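Phytochromobilin synthase (Solanum lycopersicum, PDB 6KME) binds biliverdin IX alpha and, as a ferredoxin-dependent bilin reductase of the HY2 family, probably reduces it to phytochromobilin, the chromophore precursor of phytochrome. Local coordinates at residues Arg230-Arg235 and Asn267-Lys272; Ser171-Ser176 and Asp276-Tyr281. The protein carries 1 engineered substitution. All coordinates share one frame; numbering follows the deposited sequence.

Interaction 1 of 2, residues Arg230-Arg235 and Asn267-Lys272; sequences RYLTWR and NELGNK. With BLA (biliverdine IX alpha), chain B.
L232 and L269 meet at a single pair of methyls, CD1 of L232 lying 4.0 Å from CD1 of L269, with the two side chains at a slant to each other. In each leucine CG stands opposite the carbonyl carbon (chi1 -60° in L232), bringing the CD1 branch forward. L269 then spreads over the same helix, on C225, Q228 and H229.

The residue after L232, T233, makes the polar half of the contact. Its OG1 is 4.4 Å from the backbone O of K272, and a water fills the interval, donating one hydrogen to OG1 of T233 (2.8 Å) and one to O of K272 (2.7 Å). The hydroxyl is also bonded back to the O of H229, while the amine of K272 goes to a salt bridge with E226.

In the bilin reductase fold, helix 218-238 is one of the C-terminal helices that enclose the pigment together with the central antiparallel sheet; its other flank carries the loop 267-272. R235, bent at chi3 (66°), runs its CG and CD along the vinyl group of biliverdin, CG 3.7 Å from CBB, and lays one face of its guanidinium on the methyl CMB. NH1 of R235 donates to OH of Y231 at 3.0 Å, the oxygen tilted 23° out of the guanidinium plane; NH2 is held by D239 and N116. W234 presents its ring edge to the bilin carbonyl, OB lying in the ring plane 3.7 Å from NE1, without a hydrogen bond.

The helix is thus two-sided: the loop gets one methyl contact and a water bridge but no direct hydrogen bond, whereas the pigment meets a guanidinium whose rotation is fixed by several polar partners, leaving its flat face for the bilin.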
ATOM      1  N   ARG A 230      -3.489   4.101 -12.446  1.00 20.40           N
ATOM      2  CA  ARG A 230      -3.748   5.350 -11.735  1.00 23.31           C
ATOM      3  C   ARG A 230      -3.259   5.279 -10.293  1.00 17.93           C
ATOM      4  O   ARG A 230      -2.651   6.229  -9.786  1.00 19.43           O
ATOM      5  CB  ARG A 230      -5.248   5.664 -11.788  1.00 25.24           C
ATOM      6  CG  ARG A 230      -5.680   6.950 -11.038  1.00 23.71           C
ATOM      7  CD  ARG A 230      -7.203   7.174 -11.209  1.00 28.99           C
ATOM      8  NE  ARG A 230      -7.718   8.192 -10.294  1.00 41.16           N
ATOM      9  CZ  ARG A 230      -8.217   7.935  -9.083  1.00 49.25           C
ATOM     10  NH1 ARG A 230      -8.280   6.685  -8.637  1.00 43.17           N
ATOM     11  NH2 ARG A 230      -8.662   8.931  -8.313  1.00 48.95           N
ATOM     12  N   TYR A 231      -3.512   4.153  -9.621  1.00 19.73           N
ATOM     13  CA  TYR A 231      -3.050   3.949  -8.248  1.00 21.84           C
ATOM     14  C   TYR A 231      -1.527   3.969  -8.164  1.00 25.00           C
ATOM     15  O   TYR A 231      -0.955   4.625  -7.287  1.00 19.99           O
ATOM     16  CB  TYR A 231      -3.615   2.628  -7.723  1.00 18.19           C
ATOM     17  CG  TYR A 231      -3.054   2.127  -6.405  1.00 17.19           C
ATOM     18  CD1 TYR A 231      -3.743   2.341  -5.211  1.00 20.19           C
ATOM     19  CD2 TYR A 231      -1.865   1.391  -6.356  1.00 23.00           C
ATOM     20  CE1 TYR A 231      -3.258   1.867  -4.003  1.00 20.35           C
ATOM     21  CE2 TYR A 231      -1.365   0.918  -5.153  1.00 20.24           C
ATOM     22  CZ  TYR A 231      -2.073   1.151  -3.978  1.00 22.36           C
ATOM     23  OH  TYR A 231      -1.599   0.682  -2.774  1.00 22.03           O
ATOM     24  N   LEU A 232      -0.849   3.235  -9.056  1.00 17.90           N
ATOM     25  CA  LEU A 232       0.614   3.238  -9.062  1.00 18.52           C
ATOM     26  C   LEU A 232       1.150   4.631  -9.365  1.00 17.11           C
ATOM     27  O   LEU A 232       2.194   5.038  -8.836  1.00 19.90           O
ATOM     28  CB  LEU A 232       1.152   2.249 -10.111  1.00 18.24           C
ATOM     29  CG  LEU A 232       0.749   0.789  -9.930  1.00 20.95           C
ATOM     30  CD1 LEU A 232       1.170  -0.050 -11.155  1.00 21.18           C
ATOM     31  CD2 LEU A 232       1.355   0.247  -8.640  1.00 19.67           C
ATOM     32  N   THR A 233       0.470   5.355 -10.245  1.00 17.32           N
ATOM     33  CA  THR A 233       0.936   6.681 -10.620  1.00 17.78           C
ATOM     34  C   THR A 233       0.842   7.637  -9.438  1.00 23.24           C
ATOM     35  O   THR A 233       1.783   8.400  -9.170  1.00 20.76           O
ATOM     36  CB  THR A 233       0.127   7.201 -11.803  1.00 19.61           C
ATOM     37  OG1 THR A 233       0.372   6.379 -12.953  1.00 21.87           O
ATOM     38  CG2 THR A 233       0.517   8.638 -12.112  1.00 21.14           C
ATOM     39  N   TRP A 234      -0.281   7.602  -8.714  1.00 19.67           N
ATOM     40  CA  TRP A 234      -0.415   8.431  -7.516  1.00 19.31           C
ATOM     41  C   TRP A 234       0.700   8.138  -6.522  1.00 22.40           C
ATOM     42  O   TRP A 234       1.421   9.049  -6.089  1.00 19.52           O
ATOM     43  CB  TRP A 234      -1.780   8.212  -6.857  1.00 16.85           C
ATOM     44  CG  TRP A 234      -1.819   8.792  -5.473  1.00 20.49           C
ATOM     45  CD1 TRP A 234      -1.664   8.117  -4.288  1.00 25.41           C
ATOM     46  CD2 TRP A 234      -1.964  10.182  -5.128  1.00 20.71           C
ATOM     47  NE1 TRP A 234      -1.722   9.003  -3.229  1.00 21.86           N
ATOM     48  CE2 TRP A 234      -1.913  10.271  -3.718  1.00 26.27           C
ATOM     49  CE3 TRP A 234      -2.161  11.351  -5.875  1.00 23.14           C
ATOM     50  CZ2 TRP A 234      -2.032  11.493  -3.036  1.00 26.94           C
ATOM     51  CZ3 TRP A 234      -2.286  12.570  -5.192  1.00 26.28           C
ATOM     52  CH2 TRP A 234      -2.219  12.624  -3.790  1.00 20.17           C
ATOM     53  N   ARG A 235       0.870   6.861  -6.163  1.00 20.02           N
ATOM     54  CA  ARG A 235       1.831   6.505  -5.125  1.00 16.93           C
ATOM     55  C   ARG A 235       3.261   6.762  -5.570  1.00 20.09           C
ATOM     56  O   ARG A 235       4.086   7.222  -4.771  1.00 18.92           O
ATOM     57  CB  ARG A 235       1.633   5.042  -4.702  1.00 19.73           C
ATOM     58  CG  ARG A 235       0.311   4.802  -3.963  1.00 19.93           C
ATOM     59  CD  ARG A 235       0.300   3.475  -3.197  1.00 22.26           C
ATOM     60  NE  ARG A 235       1.263   3.501  -2.097  1.00 19.86           N
ATOM     61  CZ  ARG A 235       1.624   2.432  -1.398  1.00 24.55           C
ATOM     62  NH1 ARG A 235       1.086   1.241  -1.671  1.00 20.16           N
ATOM     63  NH2 ARG A 235       2.518   2.551  -0.427  1.00 21.12           N
ATOM     64  N   ASN A 267       5.266   2.394 -15.494  1.00 24.52           N
ATOM     65  CA  ASN A 267       5.730   2.567 -16.867  1.00 30.97           C
ATOM     66  C   ASN A 267       4.960   1.693 -17.854  1.00 35.60           C
ATOM     67  O   ASN A 267       4.697   2.124 -18.981  1.00 40.12           O
ATOM     68  CB  ASN A 267       7.225   2.261 -16.978  1.00 37.32           C
ATOM     69  CG  ASN A 267       8.092   3.324 -16.330  1.00 37.91           C
ATOM     70  OD1 ASN A 267       7.682   4.476 -16.180  1.00 38.24           O
ATOM     71  ND2 ASN A 267       9.307   2.940 -15.941  1.00 40.32           N
ATOM     72  N   GLU A 268       4.580   0.477 -17.464  1.00 34.96           N
ATOM     73  CA  GLU A 268       4.107  -0.503 -18.440  1.00 41.20           C
ATOM     74  C   GLU A 268       2.591  -0.586 -18.578  1.00 37.10           C
ATOM     75  O   GLU A 268       2.107  -0.956 -19.652  1.00 41.59           O
ATOM     76  CB  GLU A 268       4.640  -1.902 -18.099  1.00 37.42           C
ATOM     77  N   LEU A 269       1.821  -0.271 -17.541  1.00 29.69           N
ATOM     78  CA  LEU A 269       0.388  -0.535 -17.569  1.00 36.77           C
ATOM     79  C   LEU A 269      -0.430   0.587 -18.196  1.00 39.50           C
ATOM     80  O   LEU A 269      -1.648   0.436 -18.334  1.00 35.89           O
ATOM     81  CB  LEU A 269      -0.126  -0.806 -16.149  1.00 33.69           C
ATOM     82  CG  LEU A 269       0.387  -2.078 -15.466  1.00 35.68           C
ATOM     83  CD1 LEU A 269      -0.290  -2.263 -14.120  1.00 36.41           C
ATOM     84  CD2 LEU A 269       0.150  -3.274 -16.339  1.00 35.53           C
ATOM     85  N   GLY A 270       0.192   1.700 -18.569  1.00 34.12           N
ATOM     86  CA  GLY A 270      -0.555   2.828 -19.106  1.00 32.54           C
ATOM     87  C   GLY A 270       0.390   3.935 -19.520  1.00 30.54           C
ATOM     88  O   GLY A 270       1.570   3.944 -19.155  1.00 30.77           O
ATOM     89  N   ASN A 271      -0.158   4.881 -20.286  1.00 28.20           N
ATOM     90  CA  ASN A 271       0.593   6.015 -20.810  1.00 32.92           C
ATOM     91  C   ASN A 271       0.260   7.341 -20.133  1.00 33.42           C
ATOM     92  O   ASN A 271       1.019   8.301 -20.294  1.00 31.73           O
ATOM     93  CB  ASN A 271       0.351   6.168 -22.321  1.00 32.28           C
ATOM     94  CG  ASN A 271       0.918   5.018 -23.119  1.00 51.40           C
ATOM     95  OD1 ASN A 271       1.983   4.485 -22.792  1.00 57.66           O
ATOM     96  ND2 ASN A 271       0.205   4.620 -24.174  1.00 51.06           N
ATOM     97  N   LYS A 272      -0.841   7.428 -19.394  1.00 31.97           N
ATOM     98  CA  LYS A 272      -1.203   8.686 -18.756  1.00 27.45           C
ATOM     99  C   LYS A 272      -0.188   9.074 -17.687  1.00 28.71           C
ATOM    100  O   LYS A 272       0.369   8.219 -16.985  1.00 25.56           O
ATOM    101  CB  LYS A 272      -2.600   8.590 -18.149  1.00 26.20           C
ATOM    102  CG  LYS A 272      -3.718   8.509 -19.180  1.00 32.54           C
ATOM    103  CD  LYS A 272      -5.081   8.438 -18.494  1.00 37.17           C
ATOM    104  CE  LYS A 272      -6.210   8.224 -19.501  1.00 47.93           C
ATOM    105  NZ  LYS A 272      -7.546   8.242 -18.836  1.00 54.58           N
TER
HETATM  106  CHA BLA B 401       3.639   9.416   6.989  1.00 26.90           C
HETATM  107  NA  BLA B 401       2.481   7.716   5.410  1.00 22.67           N
HETATM  108  C1A BLA B 401       2.447   8.856   6.230  1.00 25.68           C
HETATM  109  C2A BLA B 401       1.082   9.383   6.190  1.00 19.64           C
HETATM  110  C3A BLA B 401       0.308   8.511   5.305  1.00 18.48           C
HETATM  111  C4A BLA B 401       1.197   7.488   4.834  1.00 26.86           C
HETATM  112  CMA BLA B 401      -1.172   8.590   4.923  1.00 21.24           C
HETATM  113  CAA BLA B 401       0.658  10.668   6.957  1.00 19.04           C
HETATM  114  CBA BLA B 401       1.084  11.876   6.168  1.00 18.80           C
HETATM  115  CGA BLA B 401      -0.044  12.307   5.160  1.00 21.66           C
HETATM  116  O1A BLA B 401      -1.092  12.450   5.718  1.00 18.06           O
HETATM  117  O2A BLA B 401       0.345  12.420   4.035  1.00 21.19           O
HETATM  118  CHB BLA B 401       0.893   6.304   3.907  1.00 23.03           C
HETATM  119  NB  BLA B 401      -0.554   7.237   2.191  1.00 27.32           N
HETATM  120  C1B BLA B 401       0.256   6.184   2.675  1.00 32.80           C
HETATM  121  C2B BLA B 401      -0.219   4.963   1.778  1.00 26.85           C
HETATM  122  C3B BLA B 401      -1.008   5.423   0.731  1.00 24.99           C
HETATM  123  C4B BLA B 401      -1.197   6.925   0.955  1.00 26.69           C
HETATM  124  CMB BLA B 401       0.401   3.592   1.979  1.00 32.39           C
HETATM  125  OB  BLA B 401      -1.729   7.787   0.275  1.00 24.53           O
HETATM  126  CAB BLA B 401      -1.756   4.897  -0.470  1.00 24.98           C
HETATM  127  CBB BLA B 401      -2.461   5.401  -1.510  1.00 35.01           C
HETATM  128  NC  BLA B 401       6.532   5.507   4.877  1.00 34.64           N
HETATM  129  C1C BLA B 401       6.500   4.331   4.092  1.00 46.34           C
HETATM  130  C2C BLA B 401       7.969   3.989   3.806  1.00 36.77           C
HETATM  131  C3C BLA B 401       8.751   4.961   4.431  1.00 23.62           C
HETATM  132  C4C BLA B 401       7.831   5.978   5.147  1.00 25.11           C
HETATM  133  CMC BLA B 401       8.281   2.752   2.954  1.00 38.79           C
HETATM  134  OC  BLA B 401       5.406   3.863   3.821  1.00 58.59           O
HETATM  135  CAC BLA B 401      10.237   5.025   4.414  1.00 28.03           C
HETATM  136  CBC BLA B 401      11.171   4.687   3.497  1.00 36.83           C
HETATM  137  CHD BLA B 401       7.992   7.117   5.891  1.00 19.95           C
HETATM  138  ND  BLA B 401       5.579   7.996   6.230  1.00 27.70           N
HETATM  139  C1D BLA B 401       6.901   8.048   6.389  1.00 25.66           C
HETATM  140  C2D BLA B 401       7.341   9.243   7.215  1.00 24.64           C
HETATM  141  C3D BLA B 401       6.191   9.927   7.565  1.00 27.05           C
HETATM  142  C4D BLA B 401       4.997   9.149   6.939  1.00 25.16           C
HETATM  143  CMD BLA B 401       8.812   9.481   7.500  1.00 23.81           C
HETATM  144  CAD BLA B 401       5.950  11.201   8.383  1.00 23.27           C
HETATM  145  CBD BLA B 401       6.389  12.471   7.679  1.00 26.66           C
HETATM  146  CGD BLA B 401       5.504  12.887   6.423  1.00 32.64           C
HETATM  147  O1D BLA B 401       6.199  13.124   5.451  1.00 31.16           O
HETATM  148  O2D BLA B 401       4.301  12.901   6.647  1.00 29.38           O
HETATM  149  O   HOH W   1       1.991   7.355 -15.042  1.00 25.84           O

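Interaction 2 of 2, residues Ser171-Ser176 and Asp276-Tyr281; sequences SLRFFS and DYFPEY. With BLA (biliverdine IX alpha), chain B.
One water joins E280 to R173: it donates to OE1 of E280 at 2.6 Å and accepts from NH1 of R173 at 3.0 Å, sitting in the plane of the guanidinium. The two opposite charges therefore meet through this water and not as a direct salt bridge, at least in the conformer of R173 described, one of two deposited.

The same NH1 reaches F278, 3.7 Å from its CD1. R173, extended from CG to NE, runs antiparallel alongside the F278 side chain, the guanidinium and ring planes only 21° apart; the ring carbon lies at the guanidinium edge. Beside it F174 brings its rim to F278, CZ to CZ at 4.1 Å, the two side chains arriving from opposite directions. W234 of helix 218-238 joins the cluster, stacked on F174 and edge-to-face with F278.

In this bilin reductase fold the pigment lies between the central antiparallel sheet and the C-terminal helices, and the loop 171-176 lines one end of that pocket. OG of S171 donates to the carbonyl OB of biliverdin at 2.7 Å. F174, with CG opposite its carbonyl carbon (chi1 -54°), keeps CB 3.7 Å from the vinyl carbon CBB while its ring continues outward to F278. F175 diverges from F174 and packs against V127, D129 and N131 of strand 123-131, with CE1 3.8 Å from CAB of the pigment. Cutting F175 back to an alanine is likely to leave the vinyl-bearing ring of the bilin without this neighbour and take away the aromatic face over which the carbonyl O of S171 rests. That oxygen stands 3.7 Å above the F175 ring plane, over its centre.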
ATOM      1  N   SER A 171      -5.462  10.967  -0.137  1.00 19.86           N
ATOM      2  CA  SER A 171      -5.155   9.578   0.206  1.00 20.02           C
ATOM      3  C   SER A 171      -6.419   8.765   0.467  1.00 24.98           C
ATOM      4  O   SER A 171      -6.439   7.554   0.196  1.00 27.37           O
ATOM      5  CB  SER A 171      -4.220   9.522   1.419  1.00 25.03           C
ATOM      6  OG  SER A 171      -2.947  10.072   1.100  1.00 22.32           O
ATOM      7  N   LEU A 172      -7.494   9.408   0.941  1.00 27.09           N
ATOM      8  CA  LEU A 172      -8.726   8.677   1.229  1.00 23.73           C
ATOM      9  C   LEU A 172      -9.354   8.093  -0.027  1.00 33.29           C
ATOM     10  O   LEU A 172     -10.091   7.103   0.058  1.00 36.62           O
ATOM     11  CB  LEU A 172      -9.745   9.572   1.930  1.00 32.08           C
ATOM     12  CG  LEU A 172      -9.786   9.654   3.459  1.00 38.79           C
ATOM     13  CD1 LEU A 172     -11.220   9.932   3.881  1.00 48.60           C
ATOM     14  CD2 LEU A 172      -9.291   8.415   4.147  1.00 36.40           C
ATOM     15  N   ARG A 173      -9.108   8.703  -1.191  1.00 33.13           N
ATOM     16  CA  ARG A 173      -9.570   8.152  -2.466  0.63 40.28           C
ATOM     17  C   ARG A 173      -9.178   6.689  -2.623  1.00 34.49           C
ATOM     18  O   ARG A 173      -9.827   5.947  -3.366  1.00 36.79           O
ATOM     19  CB  ARG A 173      -8.989   8.958  -3.645  0.63 40.51           C
ATOM     20  CG  ARG A 173      -9.318  10.463  -3.651  0.63 48.53           C
ATOM     21  CD  ARG A 173      -8.455  11.293  -4.642  0.63 42.62           C
ATOM     22  NE  ARG A 173      -8.847  12.713  -4.638  0.63 43.91           N
ATOM     23  CZ  ARG A 173      -8.312  13.656  -5.415  0.63 39.79           C
ATOM     24  NH1 ARG A 173      -7.344  13.343  -6.270  0.63 30.75           N
ATOM     25  NH2 ARG A 173      -8.738  14.923  -5.335  0.63 28.09           N
ATOM     26  N   PHE A 174      -8.101   6.269  -1.952  1.00 24.13           N
ATOM     27  CA  PHE A 174      -7.507   4.955  -2.146  1.00 26.75           C
ATOM     28  C   PHE A 174      -7.693   4.006  -0.965  1.00 27.46           C
ATOM     29  O   PHE A 174      -7.249   2.856  -1.042  1.00 25.37           O
ATOM     30  CB  PHE A 174      -6.008   5.117  -2.469  1.00 21.03           C
ATOM     31  CG  PHE A 174      -5.745   6.035  -3.635  1.00 23.64           C
ATOM     32  CD1 PHE A 174      -5.946   5.595  -4.946  1.00 27.29           C
ATOM     33  CD2 PHE A 174      -5.347   7.358  -3.426  1.00 26.24           C
ATOM     34  CE1 PHE A 174      -5.726   6.444  -6.032  1.00 28.18           C
ATOM     35  CE2 PHE A 174      -5.119   8.216  -4.511  1.00 30.79           C
ATOM     36  CZ  PHE A 174      -5.309   7.755  -5.816  1.00 30.44           C
ATOM     37  N   PHE A 175      -8.340   4.433   0.115  1.00 21.43           N
ATOM     38  CA  PHE A 175      -8.449   3.597   1.305  1.00 21.08           C
ATOM     39  C   PHE A 175      -9.815   2.918   1.365  1.00 21.16           C
ATOM     40  O   PHE A 175     -10.815   3.452   0.879  1.00 26.62           O
ATOM     41  CB  PHE A 175      -8.226   4.420   2.579  1.00 19.91           C
ATOM     42  CG  PHE A 175      -6.796   4.846   2.796  1.00 23.41           C
ATOM     43  CD1 PHE A 175      -5.766   4.339   2.002  1.00 26.67           C
ATOM     44  CD2 PHE A 175      -6.476   5.749   3.802  1.00 29.48           C
ATOM     45  CE1 PHE A 175      -4.455   4.728   2.204  1.00 21.88           C
ATOM     46  CE2 PHE A 175      -5.146   6.145   4.013  1.00 24.19           C
ATOM     47  CZ  PHE A 175      -4.147   5.634   3.217  1.00 24.57           C
ATOM     48  N   SER A 176      -9.846   1.739   1.973  1.00 22.16           N
ATOM     49  CA  SER A 176     -11.067   0.963   2.162  1.00 28.80           C
ATOM     50  C   SER A 176     -11.704   1.311   3.499  1.00 22.96           C
ATOM     51  O   SER A 176     -11.092   1.977   4.331  1.00 21.95           O
ATOM     52  CB  SER A 176     -10.733  -0.523   2.091  1.00 20.35           C
ATOM     53  OG  SER A 176     -10.488  -1.033   3.387  1.00 25.82           O
ATOM     54  N   ASP A 276      -2.196  13.895 -15.974  1.00 23.08           N
ATOM     55  CA  ASP A 276      -3.393  13.453 -16.686  1.00 27.28           C
ATOM     56  C   ASP A 276      -4.468  12.980 -15.711  1.00 22.37           C
ATOM     57  O   ASP A 276      -5.658  13.241 -15.915  1.00 25.32           O
ATOM     58  CB  ASP A 276      -3.054  12.332 -17.676  1.00 25.14           C
ATOM     59  CG  ASP A 276      -2.267  12.816 -18.873  1.00 33.97           C
ATOM     60  OD1 ASP A 276      -2.390  14.002 -19.251  1.00 33.91           O
ATOM     61  OD2 ASP A 276      -1.517  11.994 -19.441  1.00 32.33           O
ATOM     62  N   TYR A 277      -4.068  12.275 -14.649  1.00 21.44           N
ATOM     63  CA  TYR A 277      -5.041  11.758 -13.688  1.00 23.15           C
ATOM     64  C   TYR A 277      -5.450  12.816 -12.671  1.00 24.17           C
ATOM     65  O   TYR A 277      -6.600  12.833 -12.216  1.00 20.57           O
ATOM     66  CB  TYR A 277      -4.474  10.554 -12.930  1.00 17.93           C
ATOM     67  CG  TYR A 277      -4.273   9.288 -13.728  1.00 23.19           C
ATOM     68  CD1 TYR A 277      -5.363   8.586 -14.252  1.00 25.22           C
ATOM     69  CD2 TYR A 277      -2.996   8.768 -13.925  1.00 22.22           C
ATOM     70  CE1 TYR A 277      -5.181   7.418 -14.989  1.00 24.43           C
ATOM     71  CE2 TYR A 277      -2.805   7.591 -14.652  1.00 25.50           C
ATOM     72  CZ  TYR A 277      -3.905   6.921 -15.173  1.00 26.74           C
ATOM     73  OH  TYR A 277      -3.723   5.758 -15.890  1.00 30.63           O
ATOM     74  N   PHE A 278      -4.516  13.680 -12.271  1.00 20.40           N
ATOM     75  CA  PHE A 278      -4.733  14.631 -11.178  1.00 19.22           C
ATOM     76  C   PHE A 278      -4.363  16.041 -11.647  1.00 25.24           C
ATOM     77  O   PHE A 278      -3.370  16.626 -11.195  1.00 21.95           O
ATOM     78  CB  PHE A 278      -3.944  14.195  -9.938  1.00 19.42           C
ATOM     79  CG  PHE A 278      -4.084  12.708  -9.624  1.00 20.56           C
ATOM     80  CD1 PHE A 278      -5.257  12.210  -9.063  1.00 20.05           C
ATOM     81  CD2 PHE A 278      -3.063  11.816  -9.928  1.00 26.60           C
ATOM     82  CE1 PHE A 278      -5.405  10.848  -8.801  1.00 26.73           C
ATOM     83  CE2 PHE A 278      -3.201  10.445  -9.670  1.00 27.59           C
ATOM     84  CZ  PHE A 278      -4.375   9.960  -9.116  1.00 22.41           C
ATOM     85  N   PRO A 279      -5.171  16.628 -12.540  1.00 22.03           N
ATOM     86  CA  PRO A 279      -4.823  17.943 -13.107  1.00 21.95           C
ATOM     87  C   PRO A 279      -4.836  19.079 -12.103  1.00 23.99           C
ATOM     88  O   PRO A 279      -4.346  20.166 -12.442  1.00 23.02           O
ATOM     89  CB  PRO A 279      -5.902  18.157 -14.178  1.00 23.83           C
ATOM     90  CG  PRO A 279      -7.064  17.352 -13.680  1.00 23.38           C
ATOM     91  CD  PRO A 279      -6.435  16.114 -13.099  1.00 22.46           C
ATOM     92  N   GLU A 280      -5.400  18.866 -10.903  1.00 20.90           N
ATOM     93  CA  GLU A 280      -5.375  19.880  -9.851  1.00 29.92           C
ATOM     94  C   GLU A 280      -3.951  20.235  -9.447  1.00 22.38           C
ATOM     95  O   GLU A 280      -3.700  21.353  -8.967  1.00 23.41           O
ATOM     96  CB  GLU A 280      -6.153  19.393  -8.620  1.00 19.99           C
ATOM     97  CG  GLU A 280      -7.649  19.239  -8.839  1.00 25.23           C
ATOM     98  CD  GLU A 280      -8.007  17.942  -9.561  1.00 34.69           C
ATOM     99  OE1 GLU A 280      -7.116  17.072  -9.710  1.00 26.72           O
ATOM    100  OE2 GLU A 280      -9.179  17.797  -9.979  1.00 40.11           O
ATOM    101  N   TYR A 281      -3.017  19.306  -9.631  1.00 21.36           N
ATOM    102  CA  TYR A 281      -1.611  19.470  -9.277  1.00 20.98           C
ATOM    103  C   TYR A 281      -0.785  20.159 -10.355  1.00 20.45           C
ATOM    104  O   TYR A 281       0.424  20.322 -10.164  1.00 24.58           O
ATOM    105  CB  TYR A 281      -0.975  18.105  -8.962  1.00 17.68           C
ATOM    106  CG  TYR A 281      -1.385  17.529  -7.633  1.00 20.37           C
ATOM    107  CD1 TYR A 281      -2.583  16.836  -7.496  1.00 19.23           C
ATOM    108  CD2 TYR A 281      -0.581  17.686  -6.504  1.00 18.43           C
ATOM    109  CE1 TYR A 281      -2.974  16.309  -6.268  1.00 19.67           C
ATOM    110  CE2 TYR A 281      -0.973  17.165  -5.266  1.00 18.02           C
ATOM    111  CZ  TYR A 281      -2.171  16.469  -5.163  1.00 20.20           C
ATOM    112  OH  TYR A 281      -2.571  15.930  -3.949  1.00 19.82           O
TER
HETATM  113  CHA BLA B 401       3.639   9.416   6.989  1.00 26.90           C
HETATM  114  NA  BLA B 401       2.481   7.716   5.410  1.00 22.67           N
HETATM  115  C1A BLA B 401       2.447   8.856   6.230  1.00 25.68           C
HETATM  116  C2A BLA B 401       1.082   9.383   6.190  1.00 19.64           C
HETATM  117  C3A BLA B 401       0.308   8.511   5.305  1.00 18.48           C
HETATM  118  C4A BLA B 401       1.197   7.488   4.834  1.00 26.86           C
HETATM  119  CMA BLA B 401      -1.172   8.590   4.923  1.00 21.24           C
HETATM  120  CAA BLA B 401       0.658  10.668   6.957  1.00 19.04           C
HETATM  121  CBA BLA B 401       1.084  11.876   6.168  1.00 18.80           C
HETATM  122  CGA BLA B 401      -0.044  12.307   5.160  1.00 21.66           C
HETATM  123  O1A BLA B 401      -1.092  12.450   5.718  1.00 18.06           O
HETATM  124  O2A BLA B 401       0.345  12.420   4.035  1.00 21.19           O
HETATM  125  CHB BLA B 401       0.893   6.304   3.907  1.00 23.03           C
HETATM  126  NB  BLA B 401      -0.554   7.237   2.191  1.00 27.32           N
HETATM  127  C1B BLA B 401       0.256   6.184   2.675  1.00 32.80           C
HETATM  128  C2B BLA B 401      -0.219   4.963   1.778  1.00 26.85           C
HETATM  129  C3B BLA B 401      -1.008   5.423   0.731  1.00 24.99           C
HETATM  130  C4B BLA B 401      -1.197   6.925   0.955  1.00 26.69           C
HETATM  131  CMB BLA B 401       0.401   3.592   1.979  1.00 32.39           C
HETATM  132  OB  BLA B 401      -1.729   7.787   0.275  1.00 24.53           O
HETATM  133  CAB BLA B 401      -1.756   4.897  -0.470  1.00 24.98           C
HETATM  134  CBB BLA B 401      -2.461   5.401  -1.510  1.00 35.01           C
HETATM  135  NC  BLA B 401       6.532   5.507   4.877  1.00 34.64           N
HETATM  136  C1C BLA B 401       6.500   4.331   4.092  1.00 46.34           C
HETATM  137  C2C BLA B 401       7.969   3.989   3.806  1.00 36.77           C
HETATM  138  C3C BLA B 401       8.751   4.961   4.431  1.00 23.62           C
HETATM  139  C4C BLA B 401       7.831   5.978   5.147  1.00 25.11           C
HETATM  140  CMC BLA B 401       8.281   2.752   2.954  1.00 38.79           C
HETATM  141  OC  BLA B 401       5.406   3.863   3.821  1.00 58.59           O
HETATM  142  CAC BLA B 401      10.237   5.025   4.414  1.00 28.03           C
HETATM  143  CBC BLA B 401      11.171   4.687   3.497  1.00 36.83           C
HETATM  144  CHD BLA B 401       7.992   7.117   5.891  1.00 19.95           C
HETATM  145  ND  BLA B 401       5.579   7.996   6.230  1.00 27.70           N
HETATM  146  C1D BLA B 401       6.901   8.048   6.389  1.00 25.66           C
HETATM  147  C2D BLA B 401       7.341   9.243   7.215  1.00 24.64           C
HETATM  148  C3D BLA B 401       6.191   9.927   7.565  1.00 27.05           C
HETATM  149  C4D BLA B 401       4.997   9.149   6.939  1.00 25.16           C
HETATM  150  CMD BLA B 401       8.812   9.481   7.500  1.00 23.81           C
HETATM  151  CAD BLA B 401       5.950  11.201   8.383  1.00 23.27           C
HETATM  152  CBD BLA B 401       6.389  12.471   7.679  1.00 26.66           C
HETATM  153  CGD BLA B 401       5.504  12.887   6.423  1.00 32.64           C
HETATM  154  O1D BLA B 401       6.199  13.124   5.451  1.00 31.16           O
HETATM  155  O2D BLA B 401       4.301  12.901   6.647  1.00 29.38           O
HETATM  156  O   HOH W   2      -6.166  15.694  -7.660  1.00 29.07           O

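Both contacts involve the 263-281 region that follows helix 251-262, and their centres are 12 Å apart. Interaction 1 is partly buried: it ties a surface loop to helix 218-238 by one aliphatic pair and a water. Interaction 2 is a buried, aromatic contact between the loop 171-176 and the end of helix 274-277, though its arginine and glutamate reach a water at the margin. They meet directly where W234 packs on F174 and Y281, and where Y277 lies against R230 and K272. Each has a side to biliverdin: 230-235 supplies mainly R235 and W234, 171-176 a serine hydrogen bond and two phenyl groups.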